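Local coordinates for protein aminotransferase, class I and II (Erwinia tasmaniensis, PDB 5Z0Q) that binds pyridoxal-5'-phosphate as a member of the class I and II aminotransferase family, here in a two-chain assembly, at residues A341-F344 with E345-L349; S353-F357 with G358-F362. All blocks are in the same frame, centred on the assembly; numbering follows the deposited sequence.

Contact 1. Residues A341-F344 with E345-L349; sequences ALFF and EKHGL
The carbonyl of F344 takes two backbone N-H groups from opposite faces of its plane: H347 N at 3.1 Å from F344 O, lying well above that plane, and L349 N at 2.9 Å from F344 O, tilted about 30° from it. One turn earlier E345 N still bonds to A341 O as in a regular helix, whereas the bonds from K346 N to L342 O and F343 O are weak. Beside F343, the H347 imidazole carries CD2 over one face of the phenyl ring, NE2 coming to 3.5 Å from F343 CE1. The two rings are oblique, with planes 49° apart, and the imidazole edge at CD2 also lies 3.2 Å from F343 O. This is a Schellman motif: G348, with positive phi, is the C-prime residue that ends helix 340-345, and G348 N closes a type I turn onto E345 O. L349 then leads into strand 349-353. Its CD1 meets F344 CD1 at 3.5 Å, and its CB sits against F344 O. On the exposed side, L342 has CG anti to the backbone N, and chi1 177° together with chi2 58° brings CD1 near both E345 OE1 and K346 NZ, the bent lysine chain running alongside the leucine. E345 crosses L342 at about a right angle, and its other oxygen, OE2, is hydrogen-bonded to Y30 OH.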
# COMPACT_ATOMS: atom_id res chain seq x y z
N ALA A 341 -4.08 -4.43 31.80
CA ALA A 341 -4.95 -4.26 30.64
C ALA A 341 -6.16 -5.18 30.72
O ALA A 341 -7.30 -4.76 30.50
CB ALA A 341 -4.17 -4.50 29.36
N LEU A 342 -5.93 -6.47 31.02
CA LEU A 342 -7.04 -7.40 31.17
C LEU A 342 -7.92 -7.02 32.35
O LEU A 342 -9.13 -7.29 32.34
CB LEU A 342 -6.51 -8.82 31.33
CG LEU A 342 -7.53 -9.94 31.57
CD1 LEU A 342 -8.54 -10.00 30.43
CD2 LEU A 342 -6.84 -11.28 31.75
N PHE A 343 -7.35 -6.38 33.37
CA PHE A 343 -8.14 -5.94 34.52
C PHE A 343 -9.20 -4.93 34.09
O PHE A 343 -10.39 -5.11 34.38
CB PHE A 343 -7.22 -5.33 35.58
CG PHE A 343 -7.95 -4.52 36.62
CD1 PHE A 343 -8.64 -5.14 37.64
CD2 PHE A 343 -7.94 -3.13 36.57
CE1 PHE A 343 -9.31 -4.40 38.60
CE2 PHE A 343 -8.60 -2.38 37.52
CZ PHE A 343 -9.29 -3.01 38.53
N PHE A 344 -8.79 -3.88 33.38
CA PHE A 344 -9.74 -2.85 32.96
C PHE A 344 -10.74 -3.37 31.93
O PHE A 344 -11.83 -2.81 31.82
CB PHE A 344 -9.00 -1.64 32.41
CG PHE A 344 -8.39 -0.77 33.47
CD1 PHE A 344 -9.19 0.07 34.23
CD2 PHE A 344 -7.03 -0.78 33.70
CE1 PHE A 344 -8.64 0.88 35.20
CE2 PHE A 344 -6.47 0.03 34.67
CZ PHE A 344 -7.28 0.86 35.43
N GLU A 345 -10.39 -4.43 31.19
CA GLU A 345 -11.34 -4.99 30.23
C GLU A 345 -12.54 -5.60 30.93
O GLU A 345 -13.68 -5.46 30.47
CB GLU A 345 -10.65 -6.02 29.34
CG GLU A 345 -9.75 -5.42 28.28
CD GLU A 345 -9.15 -6.46 27.36
OE1 GLU A 345 -8.99 -7.62 27.81
OE2 GLU A 345 -8.85 -6.13 26.20
N LYS A 346 -12.31 -6.29 32.06
CA LYS A 346 -13.40 -6.85 32.83
C LYS A 346 -14.21 -5.79 33.56
O LYS A 346 -15.22 -6.13 34.19
CB LYS A 346 -12.87 -7.88 33.83
CG LYS A 346 -12.35 -9.15 33.17
CD LYS A 346 -13.44 -9.81 32.34
CE LYS A 346 -12.91 -11.02 31.58
NZ LYS A 346 -11.89 -10.64 30.57
N HIS A 347 -13.80 -4.52 33.49
CA HIS A 347 -14.58 -3.40 34.02
C HIS A 347 -15.02 -2.47 32.89
O HIS A 347 -15.16 -1.26 33.10
CB HIS A 347 -13.78 -2.64 35.07
CG HIS A 347 -13.50 -3.43 36.31
ND1 HIS A 347 -14.33 -3.39 37.42
CD2 HIS A 347 -12.50 -4.28 36.62
CE1 HIS A 347 -13.84 -4.18 38.35
NE2 HIS A 347 -12.73 -4.73 37.90
N GLY A 348 -15.23 -3.02 31.70
CA GLY A 348 -15.78 -2.26 30.59
C GLY A 348 -14.88 -1.18 30.04
O GLY A 348 -15.37 -0.14 29.60
N LEU A 349 -13.56 -1.40 30.04
CA LEU A 349 -12.60 -0.42 29.55
C LEU A 349 -11.59 -1.12 28.67
O LEU A 349 -10.84 -1.99 29.15
CB LEU A 349 -11.91 0.30 30.72
CG LEU A 349 -12.83 1.16 31.58
CD1 LEU A 349 -12.20 1.43 32.94
CD2 LEU A 349 -13.16 2.47 30.87

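Contact 2. Residues S353-F357 with G358-F362; sequences SGRDF and GNDRF
G354 and N359 meet backbone to backbone on the tight side of this turn, where N359 N donates to G354 O over 2.9 Å. The donor stands above the carbonyl plane. G358 N donates to R355 O at 3.2 Å and only weakly to G354 O, and G354 N gives a weak bond to F362 O. G354 CA also makes a CA-H...O contact of 3.3 Å to N359 O. G354, which has no side chain, lies where the backbone of 358-362 passes close by, and the two halves of the loop close up here. F357 turns its ring away from the partner segment, among P123, P126 and P177.

The outer side is looser and is held by charge. R355 leaves the backbone extended, with CG anti to N (chi1 -179°), and bends at chi3, which brings one guanidinium face over D360 CB. R355 NH2 lies 3.3 Å from D360 OD2, but the oxygen is well out of the guanidinium plane, making a salt bridge without a directed N-H. R361 NH2 approaches the same OD2 at 3.1 Å close to its own guanidinium plane, and that bond is nearly straight (162°). The carboxylate thus lies between two arginines, which probably stabilises its negative charge. Within 359-362, N359 OD1 accepts from R361 N in an Asx turn inside a type I beta turn, part of the loop joining antiparallel strands 349-353 and 362-364 near the PLP site.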
# COMPACT_ATOMS: atom_id res chain seq x y z
N SER A 353 -2.83 -2.44 25.68
CA SER A 353 -1.95 -3.06 26.66
C SER A 353 -0.53 -2.54 26.51
O SER A 353 0.01 -2.47 25.39
CB SER A 353 -1.97 -4.58 26.51
OG SER A 353 -1.10 -5.19 27.44
N GLY A 354 0.08 -2.16 27.63
CA GLY A 354 1.45 -1.68 27.60
C GLY A 354 2.49 -2.75 27.32
O GLY A 354 3.64 -2.41 27.04
N ARG A 355 2.10 -4.03 27.40
CA ARG A 355 3.04 -5.11 27.12
C ARG A 355 3.53 -5.04 25.68
O ARG A 355 4.70 -5.33 25.40
CB ARG A 355 2.40 -6.46 27.41
CG ARG A 355 3.31 -7.65 27.18
CD ARG A 355 2.59 -8.96 27.45
NE ARG A 355 2.06 -9.03 28.82
CZ ARG A 355 2.77 -9.42 29.87
NH1 ARG A 355 4.03 -9.80 29.73
NH2 ARG A 355 2.21 -9.45 31.08
N ASP A 356 2.65 -4.66 24.75
CA ASP A 356 3.04 -4.52 23.36
C ASP A 356 4.03 -3.38 23.15
O ASP A 356 4.79 -3.39 22.18
CB ASP A 356 1.80 -4.30 22.49
CG ASP A 356 0.73 -5.34 22.74
OD1 ASP A 356 1.08 -6.51 23.02
OD2 ASP A 356 -0.47 -4.98 22.67
N PHE A 357 4.04 -2.39 24.05
CA PHE A 357 4.99 -1.28 23.98
C PHE A 357 6.27 -1.54 24.75
O PHE A 357 7.23 -0.78 24.60
CB PHE A 357 4.33 0.00 24.50
CG PHE A 357 3.07 0.38 23.77
CD1 PHE A 357 1.84 -0.10 24.19
CD2 PHE A 357 3.11 1.22 22.67
CE1 PHE A 357 0.68 0.24 23.53
CE2 PHE A 357 1.95 1.57 22.01
CZ PHE A 357 0.73 1.08 22.44
N GLY A 358 6.32 -2.59 25.57
CA GLY A 358 7.52 -2.93 26.30
C GLY A 358 7.46 -2.63 27.78
O GLY A 358 8.49 -2.41 28.41
N ASN A 359 6.25 -2.61 28.34
CA ASN A 359 6.08 -2.31 29.77
C ASN A 359 4.67 -2.77 30.17
O ASN A 359 3.70 -2.02 30.02
CB ASN A 359 6.29 -0.84 30.06
CG ASN A 359 6.51 -0.56 31.54
OD1 ASN A 359 5.94 -1.23 32.40
ND2 ASN A 359 7.33 0.43 31.83
N ASP A 360 4.58 -4.00 30.69
CA ASP A 360 3.29 -4.60 31.04
C ASP A 360 2.63 -3.96 32.27
O ASP A 360 1.60 -4.47 32.71
CB ASP A 360 3.46 -6.10 31.27
CG ASP A 360 4.18 -6.42 32.57
OD1 ASP A 360 5.06 -5.64 32.97
OD2 ASP A 360 3.86 -7.46 33.19
N ARG A 361 3.16 -2.88 32.84
CA ARG A 361 2.54 -2.22 33.97
C ARG A 361 1.71 -1.01 33.56
O ARG A 361 1.05 -0.41 34.42
CB ARG A 361 3.60 -1.79 34.99
CG ARG A 361 4.28 -2.95 35.71
CD ARG A 361 3.28 -3.78 36.49
NE ARG A 361 3.15 -5.13 35.96
CZ ARG A 361 2.30 -6.04 36.42
NH1 ARG A 361 1.49 -5.74 37.43
NH2 ARG A 361 2.26 -7.25 35.88
N PHE A 362 1.73 -0.64 32.29
CA PHE A 362 1.05 0.55 31.80
C PHE A 362 -0.10 0.18 30.88
O PHE A 362 -0.18 -0.93 30.35
CB PHE A 362 2.02 1.47 31.05
CG PHE A 362 3.02 2.16 31.94
CD1 PHE A 362 4.03 1.45 32.56
CD2 PHE A 362 2.97 3.53 32.13
CE1 PHE A 362 4.96 2.08 33.36
CE2 PHE A 362 3.89 4.17 32.93
CZ PHE A 362 4.88 3.45 33.55

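How the contacts relate
Contact 1 comes first along the chain and contact 2 follows, their centres 15 Å apart on the same side of the chain's centre. Strand 349-353 joins them: contact 1 is the turn from helix 340-345 into it, and contact 2 is the loop that leaves it for strand 362-364. These two strands are antiparallel neighbours in the five-strand mixed sheet, and helix 340-345 touches the end of strand 349-353, where the loop begins, through A341 CB and S353 CB, 3.6 Å apart. Contact 1 is centred about 24 Å and contact 2 about 16 Å from the centre of the chain, and in contact 2 the F357 side chain lies about 7 Å from the bound pyridoxal-5'-phosphate.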